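Local coordinates for luciferase-like enzymeAMP-CoA-ligase (Zophobas atratus, PDB 4W8O), which probably activates carboxylic acids with ATP as an AMP-forming CoA ligase, a luciferase-like member of the adenylate-forming superfamily from a nonluminescent beetle larva, at residues A[31-37]-A[47-51]. Sequence-based numbering, arbitrary orientation.
Sequences YADRICQ and TYSSV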
# COMPACT_ATOMS: atom_id res chain seq x y z
N TYR A 31 -1.88 16.81 12.62
CA TYR A 31 -1.55 15.84 13.66
C TYR A 31 -0.12 15.97 14.16
O TYR A 31 0.48 14.98 14.58
CB TYR A 31 -1.81 14.42 13.14
CG TYR A 31 -3.21 14.26 12.61
CD1 TYR A 31 -4.31 14.34 13.47
CD2 TYR A 31 -3.46 14.05 11.25
CE1 TYR A 31 -5.60 14.20 13.00
CE2 TYR A 31 -4.75 13.92 10.77
CZ TYR A 31 -5.81 14.00 11.65
OH TYR A 31 -7.10 13.86 11.19
N ALA A 32 0.41 17.19 14.17
CA ALA A 32 1.82 17.47 14.45
C ALA A 32 2.43 16.77 15.68
O ALA A 32 3.55 16.24 15.61
CB ALA A 32 2.04 18.98 14.56
N ASP A 33 1.71 16.78 16.80
CA ASP A 33 2.25 16.25 18.06
C ASP A 33 2.09 14.73 18.22
O ASP A 33 2.72 14.13 19.08
CB ASP A 33 1.61 16.96 19.25
CG ASP A 33 1.88 18.46 19.24
OD1 ASP A 33 2.84 18.88 18.56
OD2 ASP A 33 1.14 19.21 19.91
N ARG A 34 1.27 14.11 17.38
CA ARG A 34 1.09 12.66 17.42
C ARG A 34 2.31 11.91 16.88
O ARG A 34 3.15 12.49 16.20
CB ARG A 34 -0.14 12.26 16.62
CG ARG A 34 -1.44 12.82 17.16
CD ARG A 34 -2.62 12.13 16.52
NE ARG A 34 -3.88 12.70 16.96
CZ ARG A 34 -5.08 12.29 16.55
NH1 ARG A 34 -5.20 11.30 15.67
NH2 ARG A 34 -6.17 12.88 17.02
N ILE A 35 2.38 10.61 17.19
CA ILE A 35 3.47 9.78 16.70
C ILE A 35 3.14 9.29 15.30
O ILE A 35 2.16 8.59 15.10
CB ILE A 35 3.72 8.53 17.59
CG1 ILE A 35 3.94 8.91 19.07
CG2 ILE A 35 4.91 7.74 17.07
CD1 ILE A 35 5.12 9.82 19.32
N CYS A 36 3.98 9.66 14.33
CA CYS A 36 3.77 9.25 12.94
C CYS A 36 4.18 7.78 12.71
O CYS A 36 3.40 6.98 12.19
CB CYS A 36 4.57 10.16 12.00
SG CYS A 36 4.52 9.71 10.25
N GLN A 37 5.41 7.46 13.11
CA GLN A 37 6.03 6.18 12.81
C GLN A 37 6.90 5.68 13.97
O GLN A 37 7.54 6.47 14.69
CB GLN A 37 6.87 6.28 11.52
CG GLN A 37 7.93 7.37 11.53
CD GLN A 37 8.84 7.35 10.30
OE1 GLN A 37 8.62 6.58 9.36
NE2 GLN A 37 9.86 8.18 10.30
N THR A 47 7.57 12.00 15.47
CA THR A 47 6.30 12.69 15.40
C THR A 47 6.02 13.20 13.99
O THR A 47 6.94 13.29 13.17
CB THR A 47 6.25 13.89 16.35
OG1 THR A 47 7.30 14.80 16.01
CG2 THR A 47 6.43 13.44 17.78
N TYR A 48 4.76 13.53 13.74
CA TYR A 48 4.36 14.15 12.47
C TYR A 48 5.06 15.48 12.27
O TYR A 48 5.45 15.83 11.15
CB TYR A 48 2.85 14.34 12.40
CG TYR A 48 2.10 13.09 12.01
CD1 TYR A 48 1.98 12.71 10.67
CD2 TYR A 48 1.52 12.27 12.98
CE1 TYR A 48 1.30 11.56 10.31
CE2 TYR A 48 0.84 11.11 12.62
CZ TYR A 48 0.73 10.76 11.29
OH TYR A 48 0.05 9.62 10.94
N SER A 49 5.21 16.23 13.36
CA SER A 49 5.95 17.49 13.33
C SER A 49 7.38 17.30 12.81
O SER A 49 7.83 18.02 11.93
CB SER A 49 6.02 18.08 14.74
OG SER A 49 6.87 19.20 14.73
N SER A 50 8.08 16.33 13.39
CA SER A 50 9.45 16.04 13.00
C SER A 50 9.53 15.54 11.56
O SER A 50 10.44 15.91 10.82
CB SER A 50 10.06 15.00 13.94
OG SER A 50 11.38 14.67 13.56
N VAL A 51 8.58 14.70 11.16
CA VAL A 51 8.52 14.22 9.79
C VAL A 51 8.32 15.37 8.80
O VAL A 51 8.93 15.39 7.72
CB VAL A 51 7.42 13.16 9.61
CG1 VAL A 51 7.10 12.94 8.14
CG2 VAL A 51 7.86 11.86 10.27
O HOH W 1 1.72 7.42 9.90
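Here the start of helix 48-64 docks against the turn that leads into strand 35-39, at one edge of the mixed sheet where the hairpin of strands 35-39 and 44-47 ends. Two backbone hydrogen bonds fix the helix start: Ser49 N gives to Ala32 O (2.8 Å) and Tyr48 N to Arg34 O (3.1 Å). Both acceptors belong to the type I turn from Tyr31 to Arg34, which follows helix 20-30 and is closed by Arg34 N to Tyr31 O at 3.0 Å. Thr47 does double duty. It pairs with Ile35 as an antiparallel non-hydrogen-bonded pair, CA to CA 4.3 Å, and as N-cap its OG1 accepts from Ser50 N (3.1 Å). One step along, Cys36 and Gln37 both face Glu46, a classic beta bulge in the strand pair at one edge of this sheet of the AMP-binding (ANL-type) fold. Between turn and strand sits the Tyr48 ring. Cys36 covers one face, its CB 3.6 Å from the ring centroid in a CH-pi contact nearly along the normal and its SG at 4.1 Å in a sulfur-aromatic contact; Tyr31 CB lies over the opposite face, 4.0 Å from Tyr48 CD2. Tyr48 OH hydrogen-bonds Ser242 O, and a water donates to both this hydroxyl and Cys36 O. Beyond the ring, Cys36 SG meets Val51 CG2 at 4.0 Å, and Val51 packs on toward Ile85 and Ile88 of helix 85-92.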